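Local coordinates for protein CalG4 (Micromonospora echinospora, PDB 3IA7) that has the two-domain, Rossmann-like architecture of the GT-B clan and binds calcium ions in a two-chain assembly, at residues 5-10 / 31-36; 26-31 / 388-393; 233-238 / 293-298; 300-305 / 319-324. All coordinates share one frame; numbering follows the deposited sequence.

Contact 1. Residues 5-10 / 31-36; sequences RHILFA and RGHRIT
His-6 lies flat against the guanidinium of Arg-34 at the exposed end of this strand pair, the two planes only 1° apart and their centres 4.0 Å from each other. CG of His-6 is anti to the backbone N (chi1 -176°), and the end of the side chain leans toward the neighbouring strand, where NE2 bonds at the ring edge to Thr-36 OG1 at 2.8 Å; either atom could be the donor. Arg-34 runs extended from CG to NE along the ring, its CD over the same face, and its NE goes on to a salt bridge with Glu-53. Farther along this side Leu-8 is buried against helix 113-123. The backbones between are those of strands 6-10 and 34-39, parallel neighbours at the start of a Rossmann-like domain, joined through helix 15-30 as a beta-alpha-beta crossover. Ile-7 N to Arg-34 O is the shortest of their bonds, at 2.7 Å. The other face of the sheet is packed with carbon: Ile-35 CD1 meets Ile-7 CB, and Ile-35 CG2 comes obliquely to Phe-9 CD1 at 3.6 Å, all under Leu-28 of the crossover helix. Before the strands pair, Arg-5 N donates in the plane of the His-33 ring to ND1 at 3.1 Å, while His-33 NE2 is taken by Glu-394.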
loop_
_atom_site.group_PDB
_atom_site.type_symbol
_atom_site.label_atom_id
_atom_site.label_comp_id
_atom_site.label_asym_id
_atom_site.label_seq_id
_atom_site.Cartn_x
_atom_site.Cartn_y
_atom_site.Cartn_z
ATOM N N ARG A 5 -12.282 -17.267 13.612
ATOM C CA ARG A 5 -11.290 -17.733 14.540
ATOM C C ARG A 5 -10.647 -16.568 15.291
ATOM O O ARG A 5 -10.613 -15.473 14.827
ATOM C CB ARG A 5 -10.238 -18.580 13.853
ATOM C CG ARG A 5 -10.733 -19.435 12.731
ATOM C CD ARG A 5 -11.619 -20.502 13.177
ATOM N NE ARG A 5 -10.984 -21.324 14.161
ATOM C CZ ARG A 5 -10.441 -22.500 13.925
ATOM N NH1 ARG A 5 -9.862 -23.162 14.900
ATOM N NH2 ARG A 5 -10.468 -22.983 12.730
ATOM N N HIS A 6 -10.174 -16.845 16.480
ATOM C CA HIS A 6 -9.468 -15.844 17.249
ATOM C C HIS A 6 -7.971 -16.078 17.010
ATOM O O HIS A 6 -7.403 -17.127 17.384
ATOM C CB HIS A 6 -9.802 -15.928 18.742
ATOM C CG HIS A 6 -9.150 -14.843 19.552
ATOM N ND1 HIS A 6 -9.124 -14.846 20.930
ATOM C CD2 HIS A 6 -8.490 -13.722 19.168
ATOM C CE1 HIS A 6 -8.498 -13.760 21.361
ATOM N NE2 HIS A 6 -8.107 -13.058 20.316
ATOM N N ILE A 7 -7.345 -15.120 16.336
ATOM C CA ILE A 7 -5.974 -15.320 15.929
ATOM C C ILE A 7 -5.096 -14.302 16.635
ATOM O O ILE A 7 -5.338 -13.087 16.520
ATOM C CB ILE A 7 -5.848 -15.187 14.381
ATOM C CG1 ILE A 7 -6.725 -16.277 13.681
ATOM C CG2 ILE A 7 -4.348 -15.335 14.028
ATOM C CD1 ILE A 7 -6.649 -16.263 12.136
ATOM N N LEU A 8 -4.094 -14.759 17.375
ATOM C CA LEU A 8 -3.182 -13.814 18.055
ATOM C C LEU A 8 -1.859 -13.663 17.299
ATOM O O LEU A 8 -1.245 -14.684 16.908
ATOM C CB LEU A 8 -2.929 -14.226 19.489
ATOM C CG LEU A 8 -1.763 -13.464 20.132
ATOM C CD1 LEU A 8 -2.319 -12.151 20.658
ATOM C CD2 LEU A 8 -1.181 -14.265 21.261
ATOM N N PHE A 9 -1.460 -12.416 17.064
ATOM C CA PHE A 9 -0.133 -12.135 16.495
ATOM C C PHE A 9 0.788 -11.653 17.605
ATOM O O PHE A 9 0.488 -10.718 18.333
ATOM C CB PHE A 9 -0.214 -11.031 15.437
ATOM C CG PHE A 9 -0.705 -11.476 14.112
ATOM C CD1 PHE A 9 -2.010 -11.956 13.945
ATOM C CD2 PHE A 9 0.115 -11.361 12.993
ATOM C CE1 PHE A 9 -2.476 -12.360 12.673
ATOM C CE2 PHE A 9 -0.343 -11.747 11.711
ATOM C CZ PHE A 9 -1.654 -12.268 11.561
ATOM N N ALA A 10 1.917 -12.299 17.738
ATOM C CA ALA A 10 2.983 -11.822 18.654
ATOM C C ALA A 10 4.137 -11.274 17.818
ATOM O O ALA A 10 4.751 -12.037 17.010
ATOM C CB ALA A 10 3.467 -12.982 19.557
ATOM N N ARG A 31 -11.686 -11.451 6.322
ATOM C CA ARG A 31 -12.337 -12.718 6.300
ATOM C C ARG A 31 -13.148 -13.005 7.550
ATOM O O ARG A 31 -13.666 -14.110 7.692
ATOM C CB ARG A 31 -11.329 -13.831 5.997
ATOM C CG ARG A 31 -10.608 -13.575 4.661
ATOM C CD ARG A 31 -9.552 -14.643 4.325
ATOM N NE ARG A 31 -8.859 -14.290 3.081
ATOM C CZ ARG A 31 -8.218 -15.143 2.293
ATOM N NH1 ARG A 31 -8.126 -16.434 2.617
ATOM N NH2 ARG A 31 -7.604 -14.681 1.211
ATOM N N GLY A 32 -13.282 -12.037 8.452
ATOM C CA GLY A 32 -14.159 -12.240 9.629
ATOM C C GLY A 32 -13.457 -12.700 10.918
ATOM O O GLY A 32 -14.111 -12.809 11.956
ATOM N N HIS A 33 -12.148 -12.950 10.856
ATOM C CA HIS A 33 -11.357 -13.380 12.027
ATOM C C HIS A 33 -11.105 -12.254 13.017
ATOM O O HIS A 33 -10.915 -11.099 12.626
ATOM C CB HIS A 33 -10.054 -14.060 11.593
ATOM C CG HIS A 33 -10.288 -15.202 10.647
ATOM N ND1 HIS A 33 -11.102 -16.266 10.973
ATOM C CD2 HIS A 33 -9.930 -15.383 9.350
ATOM C CE1 HIS A 33 -11.191 -17.081 9.937
ATOM N NE2 HIS A 33 -10.468 -16.581 8.952
ATOM N N ARG A 34 -11.157 -12.601 14.295
ATOM C CA ARG A 34 -10.833 -11.695 15.396
ATOM C C ARG A 34 -9.316 -11.736 15.589
ATOM O O ARG A 34 -8.739 -12.810 15.904
ATOM C CB ARG A 34 -11.510 -12.185 16.679
ATOM C CG ARG A 34 -11.143 -11.313 17.880
ATOM C CD ARG A 34 -11.752 -11.833 19.164
ATOM N NE ARG A 34 -11.209 -11.063 20.285
ATOM C CZ ARG A 34 -11.370 -11.399 21.561
ATOM N NH1 ARG A 34 -12.004 -12.526 21.882
ATOM N NH2 ARG A 34 -10.872 -10.613 22.510
ATOM N N ILE A 35 -8.663 -10.600 15.354
ATOM C CA ILE A 35 -7.221 -10.509 15.464
ATOM C C ILE A 35 -6.803 -9.697 16.682
ATOM O O ILE A 35 -7.277 -8.561 16.901
ATOM C CB ILE A 35 -6.558 -9.864 14.199
ATOM C CG1 ILE A 35 -7.199 -10.367 12.888
ATOM C CG2 ILE A 35 -4.977 -10.011 14.284
ATOM C CD1 ILE A 35 -7.005 -11.942 12.676
ATOM N N THR A 36 -5.962 -10.305 17.519
ATOM C CA THR A 36 -5.376 -9.614 18.638
ATOM C C THR A 36 -3.884 -9.538 18.320
ATOM O O THR A 36 -3.329 -10.486 17.757
ATOM C CB THR A 36 -5.623 -10.395 19.936
ATOM O OG1 THR A 36 -7.049 -10.488 20.180
ATOM C CG2 THR A 36 -4.948 -9.707 21.142
#

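Contact 2. Residues 26-31 / 388-393; sequences SELARR and RAADEV
Arg-31 reaches from the end of helix 15-30 across to Ala-390 and Asp-391 of helix 385-400. Its CB points toward that helix, and CG stands anti to the carbonyl carbon (chi1 -57°). From CG to NE the chain is extended. NE is the first polar atom on the way; it donates to the anti lone pair of Glu-27 OE2 at 2.9 Å, whereas NH2 meets that oxygen from above the carboxylate plane in a longer bond. The arginine thus grips Glu-27 side-on, with two nitrogens on one atom. CZ lies over Ala-390 CB, with the methyl 3.4 Å above the guanidinium plane and centred on it. At the tip, NH1 donates to Asp-391 OD1 at 2.7 Å, close to the guanidinium plane, and NH2 makes a weak bond to that oxygen as well. Glu-27 OE1 also receives Arg-30 NH1, which makes a four-residue network of two acids and two arginines; Glu-394 gives Arg-31 NH1 a further acidic partner.

Beneath the charges the packing is apolar. Ala-390 CB sits against Glu-27 CG at 3.6 Å and Leu-28 CD2 at 3.9 Å. The axes of the two short helical segments pass 9.3 Å apart at -61°, with Leu-28 and Ala-390 where the backbones are nearest. Leu-28 faces Ile-7 and Phe-9 of strand 6-10, Ala-389 and Ala-390 touch Leu-24, and the second subunit packs on Glu-27 through its Ala-387. The C-terminal helix is thus laid over the first helix of the N-terminal sheet, the return crossing familiar from GT-B folds.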
loop_
_atom_site.group_PDB
_atom_site.type_symbol
_atom_site.label_atom_id
_atom_site.label_comp_id
_atom_site.label_asym_id
_atom_site.label_seq_id
_atom_site.Cartn_x
_atom_site.Cartn_y
_atom_site.Cartn_z
ATOM N N SER A 26 -4.781 -7.601 7.936
ATOM C CA SER A 26 -5.952 -7.035 7.295
ATOM C C SER A 26 -6.752 -8.038 6.509
ATOM O O SER A 26 -7.989 -8.069 6.607
ATOM C CB SER A 26 -5.509 -5.884 6.372
ATOM O OG SER A 26 -4.977 -4.881 7.226
ATOM N N GLU A 27 -6.042 -8.899 5.773
ATOM C CA GLU A 27 -6.700 -9.903 4.956
ATOM C C GLU A 27 -7.450 -10.922 5.827
ATOM O O GLU A 27 -8.624 -11.302 5.544
ATOM C CB GLU A 27 -5.677 -10.596 4.032
ATOM C CG GLU A 27 -6.391 -11.562 2.970
ATOM C CD GLU A 27 -7.532 -10.940 2.128
ATOM O OE1 GLU A 27 -7.465 -9.771 1.721
ATOM O OE2 GLU A 27 -8.535 -11.656 1.873
ATOM N N LEU A 28 -6.837 -11.315 6.947
ATOM C CA LEU A 28 -7.557 -12.190 7.929
ATOM C C LEU A 28 -8.793 -11.530 8.582
ATOM O O LEU A 28 -9.875 -12.161 8.720
ATOM C CB LEU A 28 -6.596 -12.662 9.034
ATOM C CG LEU A 28 -5.572 -13.694 8.444
ATOM C CD1 LEU A 28 -4.489 -13.973 9.512
ATOM C CD2 LEU A 28 -6.271 -15.072 7.974
ATOM N N ALA A 29 -8.618 -10.283 8.997
ATOM C CA ALA A 29 -9.721 -9.472 9.524
ATOM C C ALA A 29 -10.848 -9.347 8.477
ATOM O O ALA A 29 -12.043 -9.414 8.828
ATOM C CB ALA A 29 -9.185 -8.061 9.971
ATOM N N ARG A 30 -10.504 -9.124 7.206
ATOM C CA ARG A 30 -11.503 -9.057 6.132
ATOM C C ARG A 30 -12.327 -10.325 6.052
ATOM O O ARG A 30 -13.471 -10.276 5.675
ATOM C CB ARG A 30 -10.896 -8.859 4.735
ATOM C CG ARG A 30 -10.370 -7.510 4.529
ATOM C CD ARG A 30 -10.066 -7.236 3.076
ATOM N NE ARG A 30 -9.323 -5.993 3.066
ATOM C CZ ARG A 30 -7.989 -5.917 3.069
ATOM N NH1 ARG A 30 -7.259 -7.008 2.991
ATOM N NH2 ARG A 30 -7.379 -4.731 3.097
ATOM N N ARG A 31 -11.686 -11.451 6.322
ATOM C CA ARG A 31 -12.337 -12.718 6.300
ATOM C C ARG A 31 -13.148 -13.005 7.550
ATOM O O ARG A 31 -13.666 -14.110 7.692
ATOM C CB ARG A 31 -11.329 -13.831 5.997
ATOM C CG ARG A 31 -10.608 -13.575 4.661
ATOM C CD ARG A 31 -9.552 -14.643 4.325
ATOM N NE ARG A 31 -8.859 -14.290 3.081
ATOM C CZ ARG A 31 -8.218 -15.143 2.293
ATOM N NH1 ARG A 31 -8.126 -16.434 2.617
ATOM N NH2 ARG A 31 -7.604 -14.681 1.211
ATOM N N ARG A 388 -2.689 -14.956 -0.518
ATOM C CA ARG A 388 -2.134 -16.279 -0.449
ATOM C C ARG A 388 -1.734 -16.611 0.965
ATOM O O ARG A 388 -1.934 -17.742 1.424
ATOM C CB ARG A 388 -0.855 -16.376 -1.278
ATOM C CG ARG A 388 -0.286 -17.810 -1.201
ATOM C CD ARG A 388 1.052 -17.906 -1.919
ATOM N NE ARG A 388 1.663 -19.225 -1.683
ATOM C CZ ARG A 388 2.918 -19.538 -1.966
ATOM N NH1 ARG A 388 3.725 -18.624 -2.511
ATOM N NH2 ARG A 388 3.353 -20.750 -1.670
ATOM N N ALA A 389 -1.141 -15.650 1.644
ATOM C CA ALA A 389 -0.727 -15.864 3.037
ATOM C C ALA A 389 -1.938 -16.238 3.933
ATOM O O ALA A 389 -1.859 -17.199 4.732
ATOM C CB ALA A 389 -0.011 -14.634 3.544
ATOM N N ALA A 390 -3.066 -15.546 3.729
ATOM C CA ALA A 390 -4.340 -15.829 4.446
ATOM C C ALA A 390 -4.901 -17.209 4.053
ATOM O O ALA A 390 -5.403 -17.934 4.904
ATOM C CB ALA A 390 -5.346 -14.740 4.192
ATOM N N ASP A 391 -4.808 -17.558 2.767
ATOM C CA ASP A 391 -5.221 -18.885 2.294
ATOM C C ASP A 391 -4.424 -19.995 3.015
ATOM O O ASP A 391 -5.017 -21.004 3.466
ATOM C CB ASP A 391 -5.037 -19.032 0.760
ATOM C CG ASP A 391 -6.066 -18.253 -0.056
ATOM O OD1 ASP A 391 -7.022 -17.643 0.494
ATOM O OD2 ASP A 391 -5.935 -18.302 -1.291
ATOM N N GLU A 392 -3.121 -19.777 3.166
ATOM C CA GLU A 392 -2.227 -20.791 3.753
ATOM C C GLU A 392 -2.575 -20.901 5.227
ATOM O O GLU A 392 -2.640 -21.982 5.770
ATOM C CB GLU A 392 -0.760 -20.366 3.669
ATOM C CG GLU A 392 -0.199 -20.209 2.262
ATOM C CD GLU A 392 0.208 -21.504 1.584
ATOM O OE1 GLU A 392 0.312 -22.570 2.239
ATOM O OE2 GLU A 392 0.466 -21.445 0.367
ATOM N N VAL A 393 -2.796 -19.768 5.876
ATOM C CA VAL A 393 -3.136 -19.821 7.297
ATOM C C VAL A 393 -4.481 -20.516 7.485
ATOM O O VAL A 393 -4.631 -21.386 8.383
ATOM C CB VAL A 393 -3.190 -18.428 7.920
ATOM C CG1 VAL A 393 -3.796 -18.516 9.331
ATOM C CG2 VAL A 393 -1.763 -17.723 7.914
#

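Contact 3. Residues 233-238 / 293-298; sequences VLLVSL and SVLAHA. With CA (calcium ion), chain E.
Val-233 and Leu-235, two residues apart on strand 233-237, direct their side chains toward helix 291-295, where three pairs cross at about a right angle: Val-233 with Val-294, Leu-235 with Val-294, and Leu-235 with Leu-295. Val-294 CG1, anti to its backbone N (chi1 -179°), meets both strand residues, 4.1 Å from Val-233 CG1 and 4.0 Å from Leu-235 CB. Leu-295 starts out away from the strand, and only the end of its chain comes back to Leu-235, whose CD2 meets its CG and CD2 alike at 3.8 Å. The chain then leads into strand 298-303, next to strand 233-237 in the parallel sheet of the C-terminal domain. Nearby, one water bridges the segments, accepting from Val-233 N at 2.9 Å and donating to His-297 O.

The imidazole of His-297 leads away from the strand. Its ND1 donates to Ser-293 O at 2.7 Å, with the oxygen close to the ring plane. NE2 binds the calcium ion at 2.6 Å, again at the ring edge, and the two bonds together hold the ring's rotation. Gln-225 of the same chain, Leu-42 O and Glu-46 of the second subunit, and waters contribute to the site. Donation from ND1 is consistent with the NE2 lone pair facing the metal; the same residue thus joins the helix-strand contact to a calcium site shared by the two subunits.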
loop_
_atom_site.group_PDB
_atom_site.type_symbol
_atom_site.label_atom_id
_atom_site.label_comp_id
_atom_site.label_asym_id
_atom_site.label_seq_id
_atom_site.Cartn_x
_atom_site.Cartn_y
_atom_site.Cartn_z
ATOM N N VAL A 233 15.457 8.491 -14.481
ATOM C CA VAL A 233 15.096 8.868 -13.113
ATOM C C VAL A 233 15.896 7.968 -12.145
ATOM O O VAL A 233 15.975 6.753 -12.332
ATOM C CB VAL A 233 13.575 8.740 -12.835
ATOM C CG1 VAL A 233 13.266 9.030 -11.335
ATOM C CG2 VAL A 233 12.741 9.729 -13.720
ATOM N N LEU A 234 16.477 8.590 -11.122
ATOM C CA LEU A 234 17.095 7.880 -10.029
ATOM C C LEU A 234 16.339 8.126 -8.746
ATOM O O LEU A 234 16.064 9.296 -8.392
ATOM C CB LEU A 234 18.556 8.324 -9.872
ATOM C CG LEU A 234 19.340 7.750 -8.663
ATOM C CD1 LEU A 234 19.576 6.208 -8.730
ATOM C CD2 LEU A 234 20.654 8.471 -8.484
ATOM N N LEU A 235 16.005 7.050 -8.022
ATOM C CA LEU A 235 15.515 7.203 -6.642
ATOM C C LEU A 235 16.665 6.931 -5.684
ATOM O O LEU A 235 17.356 5.908 -5.790
ATOM C CB LEU A 235 14.334 6.253 -6.341
ATOM C CG LEU A 235 13.770 6.224 -4.873
ATOM C CD1 LEU A 235 13.312 7.565 -4.465
ATOM C CD2 LEU A 235 12.610 5.255 -4.759
ATOM N N VAL A 236 16.855 7.831 -4.754
ATOM C CA VAL A 236 17.845 7.681 -3.709
ATOM C C VAL A 236 17.136 7.640 -2.341
ATOM O O VAL A 236 16.363 8.551 -1.988
ATOM C CB VAL A 236 18.844 8.869 -3.663
ATOM C CG1 VAL A 236 19.867 8.619 -2.513
ATOM C CG2 VAL A 236 19.538 9.037 -5.013
ATOM N N SER A 237 17.398 6.597 -1.568
ATOM C CA SER A 237 16.754 6.525 -0.240
ATOM C C SER A 237 17.642 5.786 0.734
ATOM O O SER A 237 18.188 4.762 0.369
ATOM C CB SER A 237 15.432 5.775 -0.384
ATOM O OG SER A 237 14.774 5.738 0.867
ATOM N N LEU A 238 17.758 6.249 1.980
ATOM C CA LEU A 238 18.525 5.507 2.987
ATOM C C LEU A 238 17.639 5.022 4.125
ATOM O O LEU A 238 18.131 4.634 5.185
ATOM C CB LEU A 238 19.638 6.385 3.581
ATOM C CG LEU A 238 20.771 6.876 2.655
ATOM C CD1 LEU A 238 21.846 7.611 3.517
ATOM C CD2 LEU A 238 21.384 5.721 1.884
ATOM N N SER A 293 5.443 5.312 -7.114
ATOM C CA SER A 293 5.229 6.238 -8.235
ATOM C C SER A 293 6.584 6.594 -8.836
ATOM O O SER A 293 6.762 6.672 -10.071
ATOM C CB SER A 293 4.503 7.516 -7.766
ATOM O OG SER A 293 3.336 7.146 -7.014
ATOM N N VAL A 294 7.559 6.789 -7.965
ATOM C CA VAL A 294 8.912 7.141 -8.479
ATOM C C VAL A 294 9.546 5.903 -9.111
ATOM O O VAL A 294 10.064 5.981 -10.250
ATOM C CB VAL A 294 9.777 7.779 -7.424
ATOM C CG1 VAL A 294 11.165 8.157 -7.972
ATOM C CG2 VAL A 294 9.044 8.994 -6.849
ATOM N N LEU A 295 9.492 4.760 -8.416
ATOM C CA LEU A 295 10.117 3.510 -8.946
ATOM C C LEU A 295 9.513 3.113 -10.266
ATOM O O LEU A 295 10.210 2.546 -11.117
ATOM C CB LEU A 295 10.034 2.312 -7.963
ATOM C CG LEU A 295 10.979 2.446 -6.746
ATOM C CD1 LEU A 295 10.598 1.555 -5.551
ATOM C CD2 LEU A 295 12.420 2.267 -7.132
ATOM N N ALA A 296 8.218 3.369 -10.454
ATOM C CA ALA A 296 7.606 3.002 -11.752
ATOM C C ALA A 296 8.287 3.681 -12.952
ATOM O O ALA A 296 8.157 3.203 -14.050
ATOM C CB ALA A 296 6.047 3.253 -11.759
ATOM N N HIS A 297 8.984 4.804 -12.736
ATOM C CA HIS A 297 9.658 5.545 -13.803
ATOM C C HIS A 297 11.178 5.412 -13.691
ATOM O O HIS A 297 11.906 5.863 -14.566
ATOM C CB HIS A 297 9.279 7.036 -13.784
ATOM C CG HIS A 297 7.807 7.279 -13.842
ATOM N ND1 HIS A 297 7.024 7.342 -12.712
ATOM C CD2 HIS A 297 6.965 7.428 -14.895
ATOM C CE1 HIS A 297 5.759 7.525 -13.065
ATOM N NE2 HIS A 297 5.697 7.603 -14.380
ATOM N N ALA A 298 11.672 4.852 -12.586
ATOM C CA ALA A 298 13.109 4.868 -12.308
ATOM C C ALA A 298 13.941 3.918 -13.205
ATOM O O ALA A 298 13.493 2.822 -13.521
ATOM C CB ALA A 298 13.382 4.563 -10.815
HETATM CA CA CA E . 3.437 8.124 -15.459
HETATM O O HOH W 1 13.843 6.810 -16.151
HETATM O O HOH W 2 3.870 6.905 -17.369
HETATM O O HOH W 3 4.533 9.613 -16.917
#

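Contact 4. Residues 300-305 / 319-324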
loop_
_atom_site.group_PDB
_atom_site.type_symbol
_atom_site.label_atom_id
_atom_site.label_comp_id
_atom_site.label_asym_id
_atom_site.label_seq_id
_atom_site.Cartn_x
_atom_site.Cartn_y
_atom_site.Cartn_z
ATOM N N ALA A 300 17.072 3.249 -12.013
ATOM C CA ALA A 300 17.874 2.674 -10.970
ATOM C C ALA A 300 17.415 3.231 -9.643
ATOM O O ALA A 300 16.778 4.308 -9.584
ATOM C CB ALA A 300 19.404 3.025 -11.144
ATOM N N CYS A 301 17.848 2.539 -8.596
ATOM C CA CYS A 301 17.608 2.999 -7.218
ATOM C C CYS A 301 18.896 2.884 -6.433
ATOM O O CYS A 301 19.531 1.816 -6.453
ATOM C CB CYS A 301 16.506 2.111 -6.585
ATOM S SG CYS A 301 16.107 2.597 -4.852
ATOM N N LEU A 302 19.269 3.935 -5.703
ATOM C CA LEU A 302 20.422 3.912 -4.887
ATOM C C LEU A 302 19.924 3.861 -3.455
ATOM O O LEU A 302 19.260 4.806 -2.991
ATOM C CB LEU A 302 21.252 5.207 -5.101
ATOM C CG LEU A 302 22.465 5.491 -4.212
ATOM C CD1 LEU A 302 23.577 4.451 -4.278
ATOM C CD2 LEU A 302 23.019 6.863 -4.610
ATOM N N THR A 303 20.252 2.788 -2.744
ATOM C CA THR A 303 19.578 2.502 -1.472
ATOM C C THR A 303 20.490 1.792 -0.503
ATOM O O THR A 303 21.552 1.314 -0.893
ATOM C CB THR A 303 18.244 1.684 -1.668
ATOM O OG1 THR A 303 17.588 1.543 -0.406
ATOM C CG2 THR A 303 18.517 0.298 -2.199
ATOM N N HIS A 304 20.093 1.761 0.774
ATOM C CA HIS A 304 20.838 1.059 1.831
ATOM C C HIS A 304 20.759 -0.487 1.731
ATOM O O HIS A 304 21.684 -1.193 2.140
ATOM C CB HIS A 304 20.412 1.552 3.227
ATOM C CG HIS A 304 18.928 1.513 3.454
ATOM N ND1 HIS A 304 18.017 2.026 2.544
ATOM C CD2 HIS A 304 18.192 1.025 4.482
ATOM C CE1 HIS A 304 16.788 1.825 2.989
ATOM N NE2 HIS A 304 16.866 1.232 4.170
ATOM N N GLY A 305 19.685 -1.026 1.197
ATOM C CA GLY A 305 19.691 -2.467 0.909
ATOM C C GLY A 305 19.004 -3.359 1.942
ATOM O O GLY A 305 19.234 -4.560 1.965
ATOM N N PRO A 319 16.797 -1.963 -11.104
ATOM C CA PRO A 319 18.058 -2.465 -10.554
ATOM C C PRO A 319 18.658 -1.534 -9.478
ATOM O O PRO A 319 18.375 -0.334 -9.467
ATOM C CB PRO A 319 18.990 -2.575 -11.793
ATOM C CG PRO A 319 18.495 -1.528 -12.735
ATOM C CD PRO A 319 16.951 -1.434 -12.482
ATOM N N LEU A 320 19.482 -2.079 -8.588
ATOM C CA LEU A 320 19.920 -1.313 -7.390
ATOM C C LEU A 320 21.419 -1.004 -7.396
ATOM O O LEU A 320 22.245 -1.828 -7.836
ATOM C CB LEU A 320 19.597 -2.111 -6.120
ATOM C CG LEU A 320 18.124 -2.245 -5.703
ATOM C CD1 LEU A 320 17.275 -2.504 -6.888
ATOM C CD2 LEU A 320 18.011 -3.404 -4.748
ATOM N N VAL A 321 21.778 0.169 -6.878
ATOM C CA VAL A 321 23.129 0.377 -6.389
ATOM C C VAL A 321 22.983 0.482 -4.859
ATOM O O VAL A 321 22.136 1.241 -4.357
ATOM C CB VAL A 321 23.788 1.621 -6.964
ATOM C CG1 VAL A 321 25.225 1.797 -6.408
ATOM C CG2 VAL A 321 23.814 1.525 -8.527
ATOM N N LEU A 322 23.742 -0.345 -4.157
ATOM C CA LEU A 322 23.631 -0.503 -2.710
ATOM C C LEU A 322 24.737 0.237 -1.973
ATOM O O LEU A 322 25.901 0.231 -2.396
ATOM C CB LEU A 322 23.633 -1.989 -2.346
ATOM C CG LEU A 322 22.342 -2.732 -2.774
ATOM C CD1 LEU A 322 22.190 -4.011 -2.028
ATOM C CD2 LEU A 322 21.029 -1.965 -2.590
ATOM N N VAL A 323 24.362 0.874 -0.868
ATOM C CA VAL A 323 25.321 1.450 0.073
ATOM C C VAL A 323 24.982 0.881 1.479
ATOM O O VAL A 323 24.380 1.562 2.336
ATOM C CB VAL A 323 25.324 2.973 -0.055
ATOM C CG1 VAL A 323 26.060 3.392 -1.382
ATOM C CG2 VAL A 323 23.912 3.575 -0.018
ATOM N N PRO A 324 25.315 -0.408 1.698
ATOM C CA PRO A 324 24.901 -1.155 2.902
ATOM C C PRO A 324 25.491 -0.682 4.221
ATOM O O PRO A 324 24.948 -1.026 5.277
ATOM C CB PRO A 324 25.414 -2.578 2.654
ATOM C CG PRO A 324 25.843 -2.646 1.259
ATOM C CD PRO A 324 26.100 -1.253 0.774
#
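Thr-303 CG2 presses on Leu-322 CD2 at 3.4 Å, tighter than usual for two carbons, where the side chains lie side by side and point the same way. The methyl occupies the crowded position between backbone N and carbonyl carbon, while OG1 is anti to N (chi1 -175°) and makes a weak hydrogen bond with Ser-237 O. Across the sheet, Leu-302 CD1 meets Val-321 CG1 at 3.8 Å and Val-323 CG1 at 4.0 Å. Backbone hydrogen bonds of the parallel pair hold both clusters in register: Cys-301 N to Pro-319 O, Val-321 N to Cys-301 O at 2.8 Å, Thr-303 N to Val-321 O at 2.9 Å and Val-323 N to Thr-303 O. Beyond these, Gly-305 has positive phi and sets its CA 3.8 Å from Leu-322 CD2; a CB would be tight against Leu-322 CD1 and jammed on the preceding carbonyl O. Buried His-304 O has no polar partner in the model.

The two strands and helix 307-315 form a beta-alpha-beta unit. That helix packs on the Thr-303 and Leu-320 face through Ala-309, Val-310, Ala-313 and Phe-314, whereas helices 246-256 and 353-365 lie against Leu-302 on the other. Strand 233-237 flanks 298-303, and strand 343-345 flanks 320-322.

The four contacts divide between the two parallel sheets of a GT-B-like chain. Contacts 1 and 2, with centres 10 Å apart, share Arg-31 and meet round helix 15-30, which follows strand 6-10 and leads into strand 34-39. Contacts 3 and 4, 11 Å apart, reach one C-terminal sheet in which strands 233-237 and 298-303 are neighbours. The centres of contacts 1 and 4 lie about 37 Å apart, on opposite sides of the chain's centre. In sequence contact 1 closes before 3 and 4, but contact 2 spans both and interleaves with contact 1, because helix 385-400 returns to the N-terminal domain and ties the chain's end to its beginning. Contacts 2 and 3 also touch the second subunit.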